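Side-chain contacts in putative uncharacterized protein PH0242 (Pyrococcus horikoshii, PDB 3VU1), which belongs to the AglB family of archaeal oligosaccharyltransferases and is represented by its C-terminal globular domain with a bound calcium ion: residues A[14-19]-A[245-250]; A[66-71]-A[87-92]; A[419-424]-A[474-479]; A[387-392]-A[438-443]. One frame throughout, in Å; residues are numbered along the deposited sequence.

Contact 1 (A[14-19]-A[245-250]); sequences EQALKW and VIVYEF
V247, in the strand 245-250, divides its two methyl groups between A16 and W19 of the helix that packs on that strand. Its CB leaves the backbone on the helix side, and the branches part from there. With CG1 lying anti to the backbone N (chi1 180°), this methyl is set beside the six-membered part of the indole, 4.2 Å from W19 CZ3; the approach is oblique to the ring. The other branch, CG2, points beside the backbone N instead and comes within 4.1 Å of A16 CB. The same alanine methyl also meets V245, two residues earlier on the strand and on the same face, with A16 CB 3.7 Å from V245 CG1. A16 therefore sits against both valines, and its single methyl is consistent with the close approach, A16 CA and V245 CA being 7.1 Å apart. W19, about one helical turn later, adds a second point of contact with V247. No hydrogen bond joins the two segments, and the interaction is purely apolar and largely buried. It is an example of helix-on-sheet packing, with the short axes 9.0 Å apart at closest approach and inclined by 24°. Helix 13-23 lies over one face of a mixed four-stranded sheet, where L20 also touches V247 and W13 touches V245. On the neighbouring strands, the indole of W19 stacks with Y240 of strand 236-242, while V245 leans on I88 and Y90 of strand 86-90.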
# COMPACT_ATOMS: atom_id res chain seq x y z
N GLU A 14 15.92 -12.18 -5.89
CA GLU A 14 16.85 -11.99 -7.00
C GLU A 14 16.06 -11.78 -8.27
O GLU A 14 16.37 -10.87 -9.05
CB GLU A 14 17.83 -13.16 -7.14
CG GLU A 14 18.45 -13.59 -5.81
CD GLU A 14 19.65 -14.50 -5.97
OE1 GLU A 14 19.75 -15.27 -6.97
OE2 GLU A 14 20.50 -14.44 -5.06
N GLN A 15 15.00 -12.59 -8.45
CA GLN A 15 14.13 -12.48 -9.60
C GLN A 15 13.33 -11.17 -9.62
O GLN A 15 13.10 -10.58 -10.68
CB GLN A 15 13.17 -13.66 -9.67
CG GLN A 15 13.83 -14.97 -10.00
CD GLN A 15 14.62 -15.55 -8.83
OE1 GLN A 15 14.34 -15.29 -7.65
NE2 GLN A 15 15.61 -16.35 -9.16
N ALA A 16 12.90 -10.75 -8.44
CA ALA A 16 12.08 -9.54 -8.32
C ALA A 16 12.87 -8.31 -8.66
O ALA A 16 12.39 -7.46 -9.39
CB ALA A 16 11.47 -9.43 -6.93
N LEU A 17 14.09 -8.19 -8.15
CA LEU A 17 14.90 -7.02 -8.48
C LEU A 17 15.24 -6.98 -9.94
O LEU A 17 15.25 -5.90 -10.54
CB LEU A 17 16.18 -6.94 -7.65
CG LEU A 17 16.01 -6.69 -6.16
CD1 LEU A 17 17.31 -6.11 -5.65
CD2 LEU A 17 14.84 -5.76 -5.87
N LYS A 18 15.52 -8.15 -10.52
CA LYS A 18 15.81 -8.27 -11.93
C LYS A 18 14.61 -7.75 -12.72
O LYS A 18 14.77 -6.94 -13.64
CB LYS A 18 16.14 -9.72 -12.32
CG LYS A 18 16.40 -9.96 -13.80
CD LYS A 18 16.10 -11.43 -14.09
CE LYS A 18 15.78 -11.73 -15.55
NZ LYS A 18 16.96 -11.52 -16.45
N TRP A 19 13.42 -8.19 -12.32
CA TRP A 19 12.18 -7.73 -12.91
C TRP A 19 12.05 -6.25 -12.82
O TRP A 19 11.81 -5.60 -13.84
CB TRP A 19 10.97 -8.43 -12.27
CG TRP A 19 9.72 -8.12 -13.05
CD1 TRP A 19 9.27 -8.76 -14.19
CD2 TRP A 19 8.77 -7.02 -12.82
NE1 TRP A 19 8.13 -8.17 -14.66
CE2 TRP A 19 7.78 -7.11 -13.90
CE3 TRP A 19 8.66 -6.00 -11.90
CZ2 TRP A 19 6.70 -6.22 -14.01
CZ3 TRP A 19 7.57 -5.10 -12.02
CH2 TRP A 19 6.62 -5.22 -13.05
N VAL A 245 8.00 -13.67 -3.03
CA VAL A 245 7.96 -12.25 -3.24
C VAL A 245 6.85 -11.90 -4.24
O VAL A 245 6.80 -12.44 -5.35
CB VAL A 245 9.30 -11.70 -3.78
CG1 VAL A 245 9.16 -10.25 -4.18
CG2 VAL A 245 10.43 -11.84 -2.77
N ILE A 246 5.97 -10.98 -3.84
CA ILE A 246 4.99 -10.39 -4.74
C ILE A 246 5.30 -8.89 -4.86
O ILE A 246 5.40 -8.18 -3.85
CB ILE A 246 3.54 -10.60 -4.23
CG1 ILE A 246 3.33 -12.07 -3.78
CG2 ILE A 246 2.57 -10.13 -5.29
CD1 ILE A 246 2.02 -12.44 -3.09
N VAL A 247 5.46 -8.41 -6.10
CA VAL A 247 5.60 -6.97 -6.37
C VAL A 247 4.25 -6.38 -6.73
O VAL A 247 3.66 -6.75 -7.74
CB VAL A 247 6.55 -6.75 -7.57
CG1 VAL A 247 6.72 -5.26 -7.90
CG2 VAL A 247 7.89 -7.39 -7.28
N TYR A 248 3.77 -5.44 -5.91
CA TYR A 248 2.51 -4.74 -6.17
C TYR A 248 2.76 -3.35 -6.69
O TYR A 248 3.58 -2.63 -6.13
CB TYR A 248 1.73 -4.63 -4.90
CG TYR A 248 1.10 -5.93 -4.45
CD1 TYR A 248 1.71 -6.70 -3.47
CD2 TYR A 248 -0.11 -6.39 -5.01
CE1 TYR A 248 1.13 -7.87 -3.02
CE2 TYR A 248 -0.70 -7.59 -4.60
CZ TYR A 248 -0.08 -8.31 -3.59
OH TYR A 248 -0.64 -9.48 -3.15
N GLU A 249 2.09 -2.97 -7.78
CA GLU A 249 2.10 -1.58 -8.23
C GLU A 249 1.10 -0.82 -7.38
O GLU A 249 -0.00 -1.34 -7.07
CB GLU A 249 1.72 -1.48 -9.68
CG GLU A 249 1.40 -0.09 -10.18
CD GLU A 249 0.90 -0.09 -11.63
OE1 GLU A 249 1.44 -0.84 -12.46
OE2 GLU A 249 -0.04 0.68 -11.97
N PHE A 250 1.48 0.38 -6.95
CA PHE A 250 0.60 1.20 -6.15
C PHE A 250 -0.11 2.17 -7.04
O PHE A 250 0.52 2.87 -7.84
CB PHE A 250 1.38 1.95 -5.08
CG PHE A 250 0.55 2.88 -4.24
CD1 PHE A 250 -0.45 2.38 -3.39
CD2 PHE A 250 0.80 4.26 -4.26
CE1 PHE A 250 -1.18 3.25 -2.59
CE2 PHE A 250 0.05 5.13 -3.47
CZ PHE A 250 -0.92 4.62 -2.63

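Contact 2 (A[66-71]-A[87-92]); sequences LFLARD and FIIYLN
Extended first torsions carry two phenyl rings into the gap between helix and strand: CG lies anti to the backbone N in both F67 (chi1 177°) and F87, and the rings meet between their backbones. In I89 the CG1 branch lies beside the backbone N, and CD1 is thereby brought to the helix. The phenylalanines run alongside one another, pointing opposite ways, their centroids 5.1 Å apart and their planes inclined at 58°, an oblique pairing. F67 CD2 approaches F87 CE1 to 3.7 Å, while F67 CE2 stands over one face of the F87 ring, toward its rim. L68 reaches the strand with a single methyl, CD2, which is 3.6 Å from I89 CD1 and 4.1 Å from F87 CE2. This methyl bridges the aromatic and aliphatic residues of the strand face. All four touching residues are buried, and no hydrogen bond crosses between the segments. Just past the strand, N92 ND2 donates to Y90 OH at 2.8 Å in a nearly straight bond (168°) lying in the amide plane, linking the end of the strand to the 3-10 segment that follows. The contact joins helix 60-69 to strand 86-90 within a larger aromatic cluster: F67 also stacks with F236 and meets F79 edge-to-face. Helix 212-218 closes in beside them, L216 touching F67 and A217 touching I89, while strand 245-250 runs antiparallel alongside 86-90.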
# COMPACT_ATOMS: atom_id res chain seq x y z
N LEU A 66 2.28 0.56 9.87
CA LEU A 66 0.91 0.99 10.06
C LEU A 66 0.11 0.39 8.91
O LEU A 66 -0.92 -0.26 9.12
CB LEU A 66 0.79 2.52 10.07
CG LEU A 66 -0.62 3.11 10.31
CD1 LEU A 66 -1.36 2.52 11.52
CD2 LEU A 66 -0.59 4.62 10.44
N PHE A 67 0.61 0.57 7.70
CA PHE A 67 0.04 -0.10 6.54
C PHE A 67 -0.11 -1.61 6.72
O PHE A 67 -1.20 -2.13 6.54
CB PHE A 67 0.87 0.19 5.30
CG PHE A 67 0.39 -0.51 4.09
CD1 PHE A 67 -0.90 -0.28 3.60
CD2 PHE A 67 1.23 -1.40 3.41
CE1 PHE A 67 -1.35 -0.95 2.47
CE2 PHE A 67 0.78 -2.07 2.27
CZ PHE A 67 -0.51 -1.85 1.81
N LEU A 68 0.97 -2.31 7.08
CA LEU A 68 1.00 -3.78 7.00
C LEU A 68 0.17 -4.48 8.06
O LEU A 68 -0.46 -5.48 7.78
CB LEU A 68 2.43 -4.32 7.01
CG LEU A 68 3.27 -3.99 5.77
CD1 LEU A 68 4.77 -4.17 5.96
CD2 LEU A 68 2.81 -4.79 4.57
N ALA A 69 0.19 -3.94 9.28
CA ALA A 69 -0.37 -4.60 10.45
C ALA A 69 -1.84 -4.25 10.62
O ALA A 69 -2.52 -4.79 11.48
CB ALA A 69 0.42 -4.24 11.71
N ARG A 70 -2.36 -3.32 9.84
CA ARG A 70 -3.71 -2.87 10.11
C ARG A 70 -4.66 -3.05 8.97
O ARG A 70 -4.30 -3.55 7.92
CB ARG A 70 -3.72 -1.43 10.57
CG ARG A 70 -2.79 -1.22 11.71
CD ARG A 70 -3.37 -1.65 13.05
NE ARG A 70 -3.02 -0.53 13.91
CZ ARG A 70 -3.85 0.13 14.69
NH1 ARG A 70 -5.08 -0.28 14.85
NH2 ARG A 70 -3.39 1.19 15.37
N ASP A 71 -5.88 -2.60 9.19
CA ASP A 71 -7.00 -2.93 8.34
C ASP A 71 -7.83 -1.67 8.34
O ASP A 71 -7.76 -0.89 9.29
CB ASP A 71 -7.78 -4.08 8.98
CG ASP A 71 -8.96 -4.53 8.14
OD1 ASP A 71 -9.89 -5.16 8.73
OD2 ASP A 71 -8.96 -4.26 6.90
N PHE A 87 5.32 -1.68 -4.18
CA PHE A 87 5.43 -2.13 -2.84
C PHE A 87 5.67 -3.62 -2.90
O PHE A 87 4.86 -4.38 -3.47
CB PHE A 87 4.15 -1.81 -2.06
CG PHE A 87 4.32 -1.91 -0.57
CD1 PHE A 87 4.26 -0.78 0.22
CD2 PHE A 87 4.62 -3.13 0.03
CE1 PHE A 87 4.45 -0.86 1.59
CE2 PHE A 87 4.82 -3.22 1.40
CZ PHE A 87 4.73 -2.08 2.18
N ILE A 88 6.77 -4.05 -2.29
CA ILE A 88 7.17 -5.44 -2.32
C ILE A 88 6.75 -6.17 -1.06
O ILE A 88 7.09 -5.79 0.06
CB ILE A 88 8.67 -5.57 -2.51
CG1 ILE A 88 9.06 -4.92 -3.83
CG2 ILE A 88 9.04 -7.03 -2.50
CD1 ILE A 88 10.57 -4.72 -4.00
N ILE A 89 5.98 -7.23 -1.26
CA ILE A 89 5.47 -8.01 -0.15
C ILE A 89 6.23 -9.32 -0.13
O ILE A 89 6.42 -9.98 -1.17
CB ILE A 89 3.97 -8.22 -0.28
CG1 ILE A 89 3.27 -6.87 -0.07
CG2 ILE A 89 3.48 -9.28 0.69
CD1 ILE A 89 3.27 -6.32 1.35
N TYR A 90 6.68 -9.69 1.06
CA TYR A 90 7.55 -10.82 1.23
C TYR A 90 6.90 -11.79 2.20
O TYR A 90 6.79 -11.50 3.39
CB TYR A 90 8.89 -10.30 1.77
CG TYR A 90 9.99 -11.33 1.88
CD1 TYR A 90 10.07 -12.40 0.97
CD2 TYR A 90 10.98 -11.23 2.87
CE1 TYR A 90 11.07 -13.33 1.07
CE2 TYR A 90 11.99 -12.16 2.96
CZ TYR A 90 12.04 -13.21 2.06
OH TYR A 90 13.02 -14.17 2.14
N LEU A 91 6.46 -12.94 1.71
CA LEU A 91 5.79 -13.91 2.58
C LEU A 91 6.55 -14.29 3.85
O LEU A 91 5.94 -14.61 4.86
CB LEU A 91 5.40 -15.15 1.80
CG LEU A 91 4.04 -15.01 1.10
CD1 LEU A 91 4.07 -13.99 -0.04
CD2 LEU A 91 3.62 -16.38 0.60
N ASN A 92 7.87 -14.21 3.81
CA ASN A 92 8.66 -14.57 4.98
C ASN A 92 8.63 -13.55 6.10
O ASN A 92 9.09 -13.85 7.21
CB ASN A 92 10.08 -14.86 4.56
CG ASN A 92 10.17 -16.12 3.73
OD1 ASN A 92 9.34 -17.02 3.90
ND2 ASN A 92 11.15 -16.20 2.80

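Contact 3 (A[419-424]-A[474-479]); sequences TFFITK and VFIVEK
I422 N probably hydrogen-bonds to L391 O, and the residue before it, F421, carries its ring across to V474 and I476. I422 and T423 both face L391, which makes this a classic beta bulge in the long strand 412-431. The bulge and the contact belong to one antiparallel sheet, in which strand 385-401 hydrogen-bonds to 412-431 on one side and to 464-487 on the other. Segments 419-424 and 474-479 are thus separated by an intervening strand, with F421 CA 9.0 Å from V474 CA, and what joins them is a side-chain contact over the sheet face. F421 spans this distance with CG beside the backbone N and anti to the carbonyl carbon (chi1 -69°), with its CB already turned toward the other segment. V474 is met at the ring edge: its CG1 lies near the ring plane, 4.1 Å from F421 CE2, and the side chains are roughly perpendicular. I476 comes from the opposite direction to F421 and approaches obliquely. Y390, on the intervening strand, also brings its ring against F421, with planes at about 45°, so the phenyl packs on residues of strands 385-401 and 464-487. F421 is nonetheless exposed, whereas V474 is buried. The packing between the two segments is wholly apolar, with no hydrogen bond across it. At the tip of the phenyl ring, F421 CZ meets two carbons of the isoleucine, I476 CD1 at 3.9 Å and I476 CG1 at 4.1 Å.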
# COMPACT_ATOMS: atom_id res chain seq x y z
N THR A 419 1.67 15.76 6.80
CA THR A 419 2.45 16.52 5.86
C THR A 419 1.77 17.87 5.67
O THR A 419 0.55 17.98 5.82
CB THR A 419 2.50 15.85 4.47
OG1 THR A 419 1.19 15.86 3.91
CG2 THR A 419 3.00 14.43 4.57
N PHE A 420 2.56 18.90 5.37
CA PHE A 420 2.04 20.20 5.02
C PHE A 420 3.08 20.96 4.25
O PHE A 420 4.28 20.73 4.42
CB PHE A 420 1.50 21.00 6.24
CG PHE A 420 2.52 21.27 7.33
CD1 PHE A 420 2.63 20.41 8.43
CD2 PHE A 420 3.33 22.42 7.30
CE1 PHE A 420 3.54 20.69 9.47
CE2 PHE A 420 4.25 22.68 8.33
CZ PHE A 420 4.36 21.82 9.42
N PHE A 421 2.62 21.83 3.36
CA PHE A 421 3.50 22.67 2.57
C PHE A 421 3.90 23.91 3.35
O PHE A 421 3.05 24.69 3.75
CB PHE A 421 2.84 23.01 1.25
CG PHE A 421 2.70 21.83 0.34
CD1 PHE A 421 1.45 21.31 0.04
CD2 PHE A 421 3.83 21.21 -0.19
CE1 PHE A 421 1.33 20.20 -0.79
CE2 PHE A 421 3.72 20.09 -1.02
CZ PHE A 421 2.47 19.60 -1.32
N ILE A 422 5.21 24.06 3.58
CA ILE A 422 5.75 25.17 4.36
C ILE A 422 5.72 26.45 3.52
O ILE A 422 5.17 27.45 3.94
CB ILE A 422 7.19 24.89 4.84
CG1 ILE A 422 7.26 23.60 5.66
CG2 ILE A 422 7.75 26.05 5.67
CD1 ILE A 422 8.59 22.88 5.48
N THR A 423 6.30 26.39 2.32
CA THR A 423 6.41 27.55 1.47
C THR A 423 6.59 27.13 0.02
O THR A 423 7.16 26.07 -0.26
CB THR A 423 7.61 28.44 1.88
OG1 THR A 423 7.60 29.63 1.09
CG2 THR A 423 8.96 27.73 1.64
N LYS A 424 6.12 27.98 -0.88
CA LYS A 424 6.24 27.77 -2.32
C LYS A 424 7.52 28.46 -2.74
O LYS A 424 7.76 29.57 -2.33
CB LYS A 424 5.05 28.43 -3.01
CG LYS A 424 4.78 27.93 -4.41
CD LYS A 424 3.40 28.43 -4.80
CE LYS A 424 2.94 27.85 -6.12
NZ LYS A 424 1.69 28.53 -6.57
N VAL A 474 9.68 19.40 -3.00
CA VAL A 474 8.62 18.60 -3.62
C VAL A 474 8.14 19.36 -4.85
O VAL A 474 7.85 20.57 -4.77
CB VAL A 474 7.44 18.36 -2.62
CG1 VAL A 474 6.23 17.77 -3.31
CG2 VAL A 474 7.87 17.43 -1.50
N PHE A 475 8.09 18.66 -5.98
CA PHE A 475 7.62 19.22 -7.24
C PHE A 475 6.18 18.82 -7.46
O PHE A 475 5.90 17.64 -7.60
CB PHE A 475 8.48 18.75 -8.39
CG PHE A 475 9.87 19.29 -8.35
CD1 PHE A 475 10.86 18.69 -7.56
CD2 PHE A 475 10.21 20.41 -9.11
CE1 PHE A 475 12.16 19.20 -7.53
CE2 PHE A 475 11.51 20.94 -9.06
CZ PHE A 475 12.49 20.32 -8.28
N ILE A 476 5.28 19.80 -7.50
CA ILE A 476 3.85 19.55 -7.72
C ILE A 476 3.43 19.84 -9.16
O ILE A 476 3.71 20.90 -9.68
CB ILE A 476 2.95 20.36 -6.76
CG1 ILE A 476 3.29 20.04 -5.30
CG2 ILE A 476 1.47 20.08 -7.03
CD1 ILE A 476 3.33 18.57 -4.98
N VAL A 477 2.77 18.88 -9.79
CA VAL A 477 2.32 18.98 -11.18
C VAL A 477 0.91 18.41 -11.28
O VAL A 477 0.44 17.77 -10.32
CB VAL A 477 3.23 18.17 -12.11
CG1 VAL A 477 4.65 18.69 -12.06
CG2 VAL A 477 3.19 16.69 -11.75
N GLU A 478 0.23 18.66 -12.41
CA GLU A 478 -0.96 17.87 -12.77
C GLU A 478 -0.41 16.52 -13.15
O GLU A 478 0.34 16.40 -14.12
CB GLU A 478 -1.75 18.42 -13.96
CG GLU A 478 -2.90 19.34 -13.58
CD GLU A 478 -4.17 18.63 -13.09
OE1 GLU A 478 -4.56 18.86 -11.92
OE2 GLU A 478 -4.80 17.87 -13.86
N LYS A 479 -0.77 15.52 -12.36
CA LYS A 479 -0.19 14.20 -12.52
C LYS A 479 -1.31 13.27 -13.00
O LYS A 479 -2.48 13.45 -12.60
CB LYS A 479 0.37 13.75 -11.16
CG LYS A 479 1.31 12.56 -11.20
CD LYS A 479 1.70 12.13 -9.80
CE LYS A 479 2.68 10.97 -9.88
NZ LYS A 479 3.06 10.46 -8.53

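Contact 4 (A[387-392]-A[438-443]); sequences ADLYLR and IVVNAE
I438 opens the contact by presenting its CG2 branch to L389, with I438 CG2 4.2 Å from L389 CD2. The I438 and L389 side chains lie alongside, pointing opposite ways, each directed toward the other strand. V439, next in sequence, turns to the other face of its strand and touches R374 of the adjoining strand 372-381. V440 returns to the inner side and makes the nearer approach, its CG2 standing 3.9 Å from L389 CD2. This methyl occupies the position between the backbone N and the carbonyl carbon, and the V440 and L389 side chains meet at a slant. N441 again leaves on the outer face, toward R374, before A442 directs its small side chain inward, where M367 touches it. In segment 387-392, L389 does the reaching: its CG is anti to the backbone N (chi1 169°), which extends the side chain away from its own strand and places its CD2 methyl against both I438 and V440. L391 also projects toward segment 438-443, packing with L425, I366 and M444 in the same apolar interior. The backbones stay well apart, with L389 CA 9.5 Å from V440 CA. Strand 434-443 pairs with 372-381, whereas strand 385-401 pairs with 412-431 and 464-487, so the contact joins two strands of one antiparallel sheet that are not paired with each other, through buried side chains. With only methyl groups meeting and no hydrogen bond or charge between the segments, cohesion here probably comes from dispersion and the exclusion of water.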
# COMPACT_ATOMS: atom_id res chain seq x y z
N ALA A 387 5.94 22.32 -13.26
CA ALA A 387 5.86 22.09 -11.83
C ALA A 387 5.93 23.38 -11.03
O ALA A 387 6.45 24.38 -11.49
CB ALA A 387 6.97 21.14 -11.39
N ASP A 388 5.37 23.32 -9.83
CA ASP A 388 5.66 24.25 -8.77
C ASP A 388 6.59 23.52 -7.79
O ASP A 388 6.50 22.29 -7.64
CB ASP A 388 4.36 24.66 -8.09
CG ASP A 388 3.46 25.49 -9.00
OD1 ASP A 388 2.31 25.78 -8.59
OD2 ASP A 388 3.90 25.85 -10.13
N LEU A 389 7.51 24.26 -7.17
CA LEU A 389 8.43 23.67 -6.19
C LEU A 389 8.08 24.15 -4.79
O LEU A 389 8.04 25.35 -4.56
CB LEU A 389 9.86 24.03 -6.54
CG LEU A 389 10.97 23.73 -5.52
CD1 LEU A 389 11.04 22.25 -5.14
CD2 LEU A 389 12.32 24.25 -6.02
N TYR A 390 7.84 23.23 -3.86
CA TYR A 390 7.54 23.64 -2.49
C TYR A 390 8.58 23.11 -1.52
O TYR A 390 9.37 22.20 -1.85
CB TYR A 390 6.19 23.10 -2.02
CG TYR A 390 4.98 23.66 -2.70
CD1 TYR A 390 4.62 23.24 -3.99
CD2 TYR A 390 4.16 24.57 -2.06
CE1 TYR A 390 3.50 23.74 -4.62
CE2 TYR A 390 3.04 25.08 -2.68
CZ TYR A 390 2.71 24.66 -3.95
OH TYR A 390 1.60 25.16 -4.57
N LEU A 391 8.55 23.66 -0.31
CA LEU A 391 9.19 23.00 0.81
C LEU A 391 8.07 22.37 1.59
O LEU A 391 7.08 23.05 1.93
CB LEU A 391 9.98 23.98 1.69
CG LEU A 391 11.27 24.64 1.15
CD1 LEU A 391 11.97 25.33 2.32
CD2 LEU A 391 12.23 23.67 0.45
N ARG A 392 8.22 21.07 1.86
CA ARG A 392 7.18 20.28 2.49
C ARG A 392 7.67 19.71 3.79
O ARG A 392 8.77 19.18 3.85
CB ARG A 392 6.70 19.13 1.57
CG ARG A 392 5.34 18.57 2.00
CD ARG A 392 5.01 17.26 1.32
NE ARG A 392 6.08 16.29 1.51
CZ ARG A 392 6.32 15.25 0.72
NH1 ARG A 392 5.57 15.02 -0.35
NH2 ARG A 392 7.33 14.46 0.99
N ILE A 438 18.11 22.52 -11.08
CA ILE A 438 17.25 23.55 -10.55
C ILE A 438 17.98 24.40 -9.53
O ILE A 438 18.64 23.87 -8.62
CB ILE A 438 15.92 22.96 -9.99
CG1 ILE A 438 14.87 22.87 -11.09
CG2 ILE A 438 15.33 23.82 -8.89
CD1 ILE A 438 14.91 21.57 -11.86
N VAL A 439 17.86 25.73 -9.70
CA VAL A 439 18.49 26.70 -8.81
C VAL A 439 17.48 27.77 -8.38
O VAL A 439 16.82 28.37 -9.22
CB VAL A 439 19.71 27.36 -9.48
CG1 VAL A 439 20.49 28.17 -8.45
CG2 VAL A 439 20.62 26.33 -10.16
N VAL A 440 17.35 27.99 -7.07
CA VAL A 440 16.35 28.91 -6.53
C VAL A 440 16.80 29.46 -5.18
O VAL A 440 17.62 28.83 -4.49
CB VAL A 440 14.92 28.27 -6.36
CG1 VAL A 440 14.28 27.97 -7.71
CG2 VAL A 440 14.95 27.02 -5.48
N ASN A 441 16.26 30.63 -4.81
CA ASN A 441 16.44 31.21 -3.48
C ASN A 441 15.40 30.66 -2.52
O ASN A 441 14.21 30.62 -2.85
CB ASN A 441 16.36 32.74 -3.51
CG ASN A 441 17.59 33.40 -4.12
OD1 ASN A 441 18.69 32.82 -4.18
ND2 ASN A 441 17.42 34.63 -4.58
N ALA A 442 15.84 30.26 -1.33
CA ALA A 442 14.95 29.58 -0.40
C ALA A 442 14.90 30.20 0.99
O ALA A 442 15.93 30.40 1.62
CB ALA A 442 15.33 28.10 -0.32
N GLU A 443 13.68 30.46 1.47
CA GLU A 443 13.47 31.06 2.78
C GLU A 443 12.64 30.12 3.69
O GLU A 443 11.46 29.87 3.45
CB GLU A 443 12.71 32.37 2.58
CG GLU A 443 13.20 33.61 3.33
CD GLU A 443 12.61 34.88 2.70
OE1 GLU A 443 13.38 35.70 2.14
OE2 GLU A 443 11.37 35.05 2.73

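The four contacts form two pairs. Contacts 1 and 2, with centres 14 Å apart, share the mixed sheet: strands 245-250 and 86-90 are joined by probable hydrogen bonds from F87 N to Y248 O and from I89 N to I246 O, each at 2.8 Å. Contacts 3 and 4, 9 Å apart between centres, meet along strand 385-401, where I476 N is 2.8 Å from D388 O. The pairs do not touch: the centres of contacts 2 and 3 are about 28 Å apart, and the nearest atoms of contacts 1 and 3 about 8 Å. The calcium ion, held by E76, A285, H319 and E322, is about 10 Å from the F67 side chain of contact 2.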